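Local coordinates for gram-negative insecticidal protein (Chromobacterium piscinae, PDB 6FBM) that acts as an insecticidal toxin of the membrane attack complex/perforin (MACPF) class, probably by forming pores in target-cell membranes, at residues 46-51 and 57-62; 111-114 and 118-121; 393-398 and 427-432. One frame throughout, in Å; residues are numbered along the deposited sequence.

Overall arrangement
The three contacts follow one another along an elongated chain, with interactions 1 and 3 on opposite sides of its centre, their own centres about 86 Å apart. Interaction 2 lies about 5 Å from the chain's centre, and all four of its touching residues are buried. Interactions 1 and 3, about 45 and 44 Å out, are only partly buried. No two contacts share a strand or helix. Backbone pairing of two hairpin strands makes interaction 1 the most extensive, 609 Å² against 157 and 144 Å². The other two each rest on a tyrosine hydroxyl: in 111-114/118-121 it meets a helix carbonyl, in 393-398/427-432 an aspartate carboxylate at a turn.

Interaction 1 (46-51 and 57-62); sequences ELDSIE and YTFPRS
Asp48 and Phe59 are an antiparallel hydrogen-bonded pair, with Asp48 N bonded to Phe59 O at 2.9 Å and Phe59 N returning the bond to Asp48 O at 3.1 Å. Ile50 and Tyr57 repeat this two-bond pattern. The packing is tightest around the Phe59 ring: Asp48 CB lies over one face, 4.0 Å from the centroid in a CH-pi contact, while Ile50 CG2 meets the ring edge at CE1, 3.5 Å away. A chi1 of 57° places Phe59 CG between its own backbone N and carbonyl carbon, from where the ring reaches back over the neighbouring strand. The Arg61 end is looser. Arg61 N is hydrogen-bonded to Glu46 O nearly straight, at 171°, but Asp48 OD2 stands 3.8 Å from Arg61 NH1, well out of the guanidinium plane, making a long salt bridge that rests on charge alone. A water donates to Glu46 O and accepts from Ser62 N at this exposed margin. The segment axes of 47-51 and 57-60 run 147° apart, antiparallel, in the hairpin of strands 47-52 and 55-60. Ile50 and Phe59 rest on Val65 of strand 64-78, while Leu47 N is bonded to Tyr269 of a second subunit.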
loop_
_atom_site.group_PDB
_atom_site.type_symbol
_atom_site.label_atom_id
_atom_site.label_comp_id
_atom_site.label_asym_id
_atom_site.label_seq_id
_atom_site.Cartn_x
_atom_site.Cartn_y
_atom_site.Cartn_z
ATOM N N GLU A 46 5.120 22.970 23.048
ATOM C CA GLU A 46 5.645 23.692 21.916
ATOM C C GLU A 46 6.706 22.825 21.227
ATOM O O GLU A 46 7.552 22.209 21.881
ATOM C CB GLU A 46 6.235 25.051 22.311
ATOM C CG GLU A 46 5.239 26.038 22.899
ATOM C CD GLU A 46 5.276 26.116 24.431
ATOM O OE1 GLU A 46 5.816 25.197 25.129
ATOM O OE2 GLU A 46 4.746 27.137 24.964
ATOM N N LEU A 47 6.648 22.820 19.898
ATOM C CA LEU A 47 7.485 21.977 19.082
ATOM C C LEU A 47 8.248 22.806 18.064
ATOM O O LEU A 47 7.732 23.802 17.540
ATOM C CB LEU A 47 6.645 20.928 18.328
ATOM C CG LEU A 47 5.750 20.027 19.182
ATOM C CD1 LEU A 47 4.862 19.172 18.320
ATOM C CD2 LEU A 47 6.570 19.179 20.145
ATOM N N ASP A 48 9.493 22.388 17.820
ATOM C CA ASP A 48 10.265 22.891 16.728
ATOM C C ASP A 48 10.101 21.917 15.593
ATOM O O ASP A 48 9.820 20.776 15.819
ATOM C CB ASP A 48 11.758 22.971 17.140
ATOM C CG ASP A 48 12.305 24.355 17.149
ATOM O OD1 ASP A 48 12.072 25.011 16.075
ATOM O OD2 ASP A 48 13.129 24.664 18.094
ATOM N N SER A 49 10.381 22.400 14.383
ATOM C CA SER A 49 10.539 21.508 13.264
ATOM C C SER A 49 11.916 21.665 12.673
ATOM O O SER A 49 12.518 22.715 12.722
ATOM C CB SER A 49 9.411 21.690 12.233
ATOM O OG SER A 49 9.671 22.753 11.323
ATOM N N ILE A 50 12.376 20.583 12.109
ATOM C CA ILE A 50 13.716 20.479 11.576
ATOM C C ILE A 50 13.656 19.650 10.291
ATOM O O ILE A 50 12.867 18.703 10.189
ATOM C CB ILE A 50 14.647 19.832 12.623
ATOM C CG1 ILE A 50 16.088 19.908 12.203
ATOM C CG2 ILE A 50 14.225 18.375 12.941
ATOM C CD1 ILE A 50 17.015 19.056 13.056
ATOM N N GLU A 51 14.490 20.030 9.322
ATOM C CA GLU A 51 14.677 19.292 8.095
ATOM C C GLU A 51 15.923 18.403 8.187
ATOM O O GLU A 51 17.010 18.858 8.536
ATOM C CB GLU A 51 14.793 20.244 6.919
ATOM C CG GLU A 51 14.404 19.620 5.565
ATOM C CD GLU A 51 15.525 19.676 4.550
ATOM O OE1 GLU A 51 15.266 20.291 3.475
ATOM O OE2 GLU A 51 16.611 19.041 4.790
ATOM N N TYR A 57 10.655 16.940 10.568
ATOM C CA TYR A 57 10.459 16.286 11.835
ATOM C C TYR A 57 10.125 17.320 12.870
ATOM O O TYR A 57 10.575 18.450 12.788
ATOM C CB TYR A 57 11.765 15.589 12.190
ATOM C CG TYR A 57 12.052 14.365 11.346
ATOM C CD1 TYR A 57 11.345 13.192 11.504
ATOM C CD2 TYR A 57 13.007 14.404 10.373
ATOM C CE1 TYR A 57 11.589 12.087 10.736
ATOM C CE2 TYR A 57 13.271 13.288 9.565
ATOM C CZ TYR A 57 12.539 12.156 9.714
ATOM O OH TYR A 57 12.825 11.078 8.916
ATOM N N THR A 58 9.337 16.940 13.868
ATOM C CA THR A 58 9.048 17.799 14.994
ATOM C C THR A 58 9.547 17.173 16.282
ATOM O O THR A 58 9.691 15.960 16.379
ATOM C CB THR A 58 7.550 18.090 15.112
ATOM O OG1 THR A 58 6.836 16.874 15.183
ATOM C CG2 THR A 58 7.069 18.907 13.902
ATOM N N PHE A 59 9.809 18.013 17.268
ATOM C CA PHE A 59 10.307 17.572 18.577
ATOM C C PHE A 59 10.092 18.730 19.541
ATOM O O PHE A 59 9.877 19.847 19.095
ATOM C CB PHE A 59 11.785 17.192 18.509
ATOM C CG PHE A 59 12.652 18.293 18.008
ATOM C CD1 PHE A 59 12.802 18.518 16.655
ATOM C CD2 PHE A 59 13.314 19.119 18.895
ATOM C CE1 PHE A 59 13.594 19.553 16.188
ATOM C CE2 PHE A 59 14.114 20.173 18.437
ATOM C CZ PHE A 59 14.254 20.391 17.078
ATOM N N PRO A 60 10.127 18.468 20.857
ATOM C CA PRO A 60 9.935 19.560 21.804
ATOM C C PRO A 60 11.036 20.622 21.744
ATOM O O PRO A 60 12.211 20.288 21.653
ATOM C CB PRO A 60 9.937 18.845 23.156
ATOM C CG PRO A 60 9.468 17.456 22.806
ATOM C CD PRO A 60 10.226 17.176 21.561
ATOM N N ARG A 61 10.631 21.894 21.750
ATOM C CA ARG A 61 11.547 23.046 21.783
ATOM C C ARG A 61 12.592 22.948 22.876
ATOM O O ARG A 61 13.709 23.391 22.670
ATOM C CB ARG A 61 10.786 24.354 21.995
ATOM C CG ARG A 61 10.649 25.170 20.724
ATOM C CD ARG A 61 9.644 26.316 20.919
ATOM N NE ARG A 61 8.984 26.590 19.644
ATOM C CZ ARG A 61 9.560 27.165 18.579
ATOM N NH1 ARG A 61 10.798 27.672 18.648
ATOM N NH2 ARG A 61 8.840 27.328 17.458
ATOM N N SER A 62 12.224 22.364 24.006
ATOM C CA SER A 62 13.158 22.192 25.094
ATOM C C SER A 62 14.302 21.224 24.811
ATOM O O SER A 62 15.290 21.227 25.552
ATOM C CB SER A 62 12.415 21.737 26.371
ATOM O OG SER A 62 11.635 20.555 26.126
HETATM O O HOH W 1 9.047 22.107 24.226
#

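Interaction 2 (111-114 and 118-121); sequences TTDQ and EITY
Tyr121 reaches helix 111-115 with its hydroxyl, which donates to the backbone carbonyl of Asp113. The modelled OH to Asp113 O separation, 2.4 Å, is implausibly short, so the details of this bond are doubtful. Asp113 O lies at the edge of the Tyr121 ring, so the carbonyl meets the ring at the CE1 side of the hydroxyl, near its plane. With chi1 at -56°, Tyr121 CG stands anti to its carbonyl carbon and the ring extends to the helix. Ile119, two residues earlier, packs beside it: its CG1 approaches Asp113 O to 3.9 Å, and its CG2 sits 3.6 Å above one face of the Tyr121 ring, toward the rim. The same carbonyl is therefore met by a polar hydroxyl and an aliphatic branch.

Farther out, the Asp113 carboxylate turns to another partner, with OD2 hydrogen-bonded to Thr233 OG1 of strand 232-239. Lys313 NZ binds Gln114 O, bringing a positive charge to the carbonyl next along the helix. The Tyr121 ring is held by an edge-to-face contact with Phe109 and by packing against Ile81 and Tyr84 of helix 81-88. This short helix-to-strand connection lies within the MACPF domain: it ties helix 111-115 to the long strand 120-134, which belongs to the central antiparallel sheet of that fold.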
loop_
_atom_site.group_PDB
_atom_site.type_symbol
_atom_site.label_atom_id
_atom_site.label_comp_id
_atom_site.label_asym_id
_atom_site.label_seq_id
_atom_site.Cartn_x
_atom_site.Cartn_y
_atom_site.Cartn_z
ATOM N N THR A 111 26.366 -18.148 28.083
ATOM C CA THR A 111 26.666 -18.218 29.479
ATOM C C THR A 111 27.914 -19.110 29.735
ATOM O O THR A 111 28.720 -18.816 30.601
ATOM C CB THR A 111 25.421 -18.678 30.278
ATOM O OG1 THR A 111 25.650 -18.388 31.669
ATOM C CG2 THR A 111 25.107 -20.162 30.065
ATOM N N THR A 112 28.090 -20.164 28.950
ATOM C CA THR A 112 29.293 -20.985 29.049
ATOM C C THR A 112 30.591 -20.153 28.813
ATOM O O THR A 112 31.506 -20.155 29.649
ATOM C CB THR A 112 29.201 -22.201 28.077
ATOM O OG1 THR A 112 28.153 -23.083 28.507
ATOM C CG2 THR A 112 30.515 -23.006 28.060
ATOM N N ASP A 113 30.631 -19.419 27.698
ATOM C CA ASP A 113 31.791 -18.589 27.350
ATOM C C ASP A 113 32.067 -17.521 28.378
ATOM O O ASP A 113 33.216 -17.171 28.612
ATOM C CB ASP A 113 31.620 -17.941 25.968
ATOM C CG ASP A 113 31.697 -18.949 24.832
ATOM O OD1 ASP A 113 32.297 -20.000 24.992
ATOM O OD2 ASP A 113 31.158 -18.713 23.753
ATOM N N GLN A 114 31.020 -16.984 28.990
ATOM C CA GLN A 114 31.196 -15.990 30.033
ATOM C C GLN A 114 31.982 -16.560 31.203
ATOM O O GLN A 114 32.847 -15.898 31.762
ATOM C CB GLN A 114 29.838 -15.483 30.521
ATOM C CG GLN A 114 29.097 -14.591 29.547
ATOM C CD GLN A 114 27.688 -14.297 30.004
ATOM O OE1 GLN A 114 26.713 -14.614 29.306
ATOM N NE2 GLN A 114 27.561 -13.691 31.183
ATOM N N GLU A 118 40.368 -18.350 29.500
ATOM C CA GLU A 118 41.035 -18.397 28.181
ATOM C C GLU A 118 40.158 -17.991 26.977
ATOM O O GLU A 118 40.475 -18.314 25.816
ATOM C CB GLU A 118 41.617 -19.802 27.885
ATOM C CG GLU A 118 42.470 -20.446 28.969
ATOM C CD GLU A 118 43.765 -19.715 29.237
ATOM O OE1 GLU A 118 44.097 -18.714 28.548
ATOM O OE2 GLU A 118 44.448 -20.175 30.179
ATOM N N ILE A 119 39.049 -17.283 27.253
ATOM C CA ILE A 119 38.169 -16.747 26.222
ATOM C C ILE A 119 38.471 -15.259 26.152
ATOM O O ILE A 119 38.658 -14.576 27.193
ATOM C CB ILE A 119 36.697 -16.936 26.576
ATOM C CG1 ILE A 119 36.370 -18.423 26.772
ATOM C CG2 ILE A 119 35.785 -16.321 25.518
ATOM C CD1 ILE A 119 36.410 -19.273 25.534
ATOM N N THR A 120 38.538 -14.754 24.929
ATOM C CA THR A 120 38.629 -13.322 24.709
ATOM C C THR A 120 37.236 -12.826 24.314
ATOM O O THR A 120 36.584 -13.385 23.405
ATOM C CB THR A 120 39.666 -12.977 23.646
ATOM O OG1 THR A 120 40.955 -13.472 24.067
ATOM C CG2 THR A 120 39.743 -11.459 23.454
ATOM N N TYR A 121 36.807 -11.772 25.006
ATOM C CA TYR A 121 35.513 -11.189 24.834
ATOM C C TYR A 121 35.700 -9.915 24.023
ATOM O O TYR A 121 36.467 -9.027 24.431
ATOM C CB TYR A 121 34.912 -10.875 26.217
ATOM C CG TYR A 121 34.864 -12.089 27.107
ATOM C CD1 TYR A 121 33.872 -13.042 26.954
ATOM C CD2 TYR A 121 35.838 -12.308 28.083
ATOM C CE1 TYR A 121 33.832 -14.166 27.755
ATOM C CE2 TYR A 121 35.813 -13.429 28.887
ATOM C CZ TYR A 121 34.804 -14.359 28.717
ATOM O OH TYR A 121 34.766 -15.498 29.507
#

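Interaction 3 (393-398 and 427-432); sequences WDDAGS and SGYNPP
Tyr429 CG stands anti to the carbonyl carbon, which directs the ring at the 394-396 turn, while chi1 of 83° at Asp395 swings that carboxylate round to meet the phenol. The hydroxyl of Tyr429 donates to Asp395 OD1 at 2.9 Å, reaching the oxygen from above, 35° out of the carboxylate plane. The two flat groups stand 77° apart, and OD1 lies at the edge of the ring. Asp394 CG lies over one face, and Asp394 CB, nearer the rim, is 3.4 Å from Tyr429 CE1. Asp394 OD1 is engaged by its own chain, using the anti lone pair to accept from Ala396 N at 3.3 Å. Asp395 OD1 also receives a weak bond from Tyr404 N and lies near Asp403 OD1, a like charge that may favour protonation of one of the two. Arg391 packs on Tyr429 as well. The turn side combines an Asx turn at Asp394 with a type II beta turn from Asp395 to Ser398, in which Ser398 N bonds to Asp395 O at 3.0 Å; Tyr429 centres an inverse gamma turn. The tyrosine thus joins the end of strand 393-394 to the loop after strand 421-426, within the Vps62 range, probably the beta-tripod part.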
loop_
_atom_site.group_PDB
_atom_site.type_symbol
_atom_site.label_atom_id
_atom_site.label_comp_id
_atom_site.label_asym_id
_atom_site.label_seq_id
_atom_site.Cartn_x
_atom_site.Cartn_y
_atom_site.Cartn_z
ATOM N N TRP A 393 71.074 -33.280 25.737
ATOM C CA TRP A 393 72.256 -34.110 25.930
ATOM C C TRP A 393 72.198 -35.337 25.049
ATOM O O TRP A 393 71.126 -35.864 24.796
ATOM C CB TRP A 393 72.300 -34.573 27.382
ATOM C CG TRP A 393 73.315 -35.622 27.698
ATOM C CD1 TRP A 393 74.621 -35.423 28.043
ATOM C CD2 TRP A 393 73.111 -37.045 27.710
ATOM N NE1 TRP A 393 75.246 -36.628 28.259
ATOM C CE2 TRP A 393 74.345 -37.641 28.064
ATOM C CE3 TRP A 393 72.019 -37.868 27.451
ATOM C CZ2 TRP A 393 74.507 -39.021 28.163
ATOM C CZ3 TRP A 393 72.185 -39.239 27.550
ATOM C CH2 TRP A 393 73.416 -39.799 27.902
ATOM N N ASP A 394 73.372 -35.791 24.617
ATOM C CA ASP A 394 73.544 -37.129 24.053
ATOM C C ASP A 394 74.854 -37.762 24.527
ATOM O O ASP A 394 75.652 -37.094 25.174
ATOM C CB ASP A 394 73.437 -37.095 22.514
ATOM C CG ASP A 394 74.343 -36.078 21.877
ATOM O OD1 ASP A 394 75.550 -36.304 21.807
ATOM O OD2 ASP A 394 73.845 -35.048 21.423
ATOM N N ASP A 395 75.058 -39.049 24.192
ATOM C CA ASP A 395 76.239 -39.835 24.626
ATOM C C ASP A 395 77.421 -39.803 23.647
ATOM O O ASP A 395 78.269 -40.701 23.682
ATOM C CB ASP A 395 75.847 -41.289 24.933
ATOM C CG ASP A 395 75.790 -42.177 23.684
ATOM O OD1 ASP A 395 75.240 -41.741 22.648
ATOM O OD2 ASP A 395 76.316 -43.315 23.730
ATOM N N ALA A 396 77.485 -38.791 22.776
ATOM C CA ALA A 396 78.613 -38.644 21.843
ATOM C C ALA A 396 79.899 -38.574 22.646
ATOM O O ALA A 396 79.995 -37.767 23.595
ATOM C CB ALA A 396 78.444 -37.400 20.979
ATOM N N GLY A 397 80.845 -39.467 22.306
ATOM C CA GLY A 397 82.130 -39.574 23.026
ATOM C C GLY A 397 82.270 -40.757 23.970
ATOM O O GLY A 397 83.389 -41.152 24.320
ATOM N N SER A 398 81.149 -41.330 24.400
ATOM C CA SER A 398 81.155 -42.530 25.233
ATOM C C SER A 398 81.694 -43.763 24.505
ATOM O O SER A 398 82.082 -44.740 25.149
ATOM C CB SER A 398 79.733 -42.836 25.677
ATOM O OG SER A 398 78.928 -43.186 24.549
ATOM N N SER A 427 69.386 -46.815 17.925
ATOM C CA SER A 427 70.265 -46.881 16.761
ATOM C C SER A 427 70.155 -45.549 16.007
ATOM O O SER A 427 69.231 -45.340 15.203
ATOM C CB SER A 427 69.869 -48.069 15.868
ATOM O OG SER A 427 70.621 -48.085 14.654
ATOM N N GLY A 428 71.106 -44.648 16.274
ATOM C CA GLY A 428 71.022 -43.248 15.827
ATOM C C GLY A 428 70.248 -42.440 16.860
ATOM O O GLY A 428 69.447 -42.995 17.635
ATOM N N TYR A 429 70.481 -41.126 16.894
ATOM C CA TYR A 429 69.761 -40.239 17.824
ATOM C C TYR A 429 68.340 -39.978 17.327
ATOM O O TYR A 429 68.029 -38.903 16.810
ATOM C CB TYR A 429 70.522 -38.923 18.033
ATOM C CG TYR A 429 71.877 -39.132 18.666
ATOM C CD1 TYR A 429 71.973 -39.626 19.961
ATOM C CD2 TYR A 429 73.069 -38.845 17.977
ATOM C CE1 TYR A 429 73.214 -39.838 20.565
ATOM C CE2 TYR A 429 74.314 -39.032 18.585
ATOM C CZ TYR A 429 74.377 -39.545 19.883
ATOM O OH TYR A 429 75.566 -39.782 20.534
ATOM N N ASN A 430 67.475 -40.970 17.519
ATOM C CA ASN A 430 66.090 -40.895 17.085
ATOM C C ASN A 430 65.343 -40.014 18.052
ATOM O O ASN A 430 65.443 -40.217 19.269
ATOM C CB ASN A 430 65.451 -42.276 17.086
ATOM C CG ASN A 430 66.132 -43.203 16.134
ATOM O OD1 ASN A 430 66.591 -42.774 15.058
ATOM N ND2 ASN A 430 66.246 -44.471 16.521
ATOM N N PRO A 431 64.606 -39.025 17.525
ATOM C CA PRO A 431 63.890 -38.122 18.383
ATOM C C PRO A 431 62.632 -38.803 18.907
ATOM O O PRO A 431 62.202 -39.805 18.327
ATOM C CB PRO A 431 63.527 -36.989 17.451
ATOM C CG PRO A 431 63.351 -37.644 16.117
ATOM C CD PRO A 431 64.345 -38.761 16.097
ATOM N N PRO A 432 62.052 -38.282 20.009
ATOM C CA PRO A 432 60.821 -38.826 20.542
ATOM C C PRO A 432 59.711 -38.886 19.495
ATOM O O PRO A 432 59.598 -37.992 18.644
ATOM C CB PRO A 432 60.459 -37.852 21.653
ATOM C CG PRO A 432 61.721 -37.212 22.035
ATOM C CD PRO A 432 62.543 -37.149 20.803
#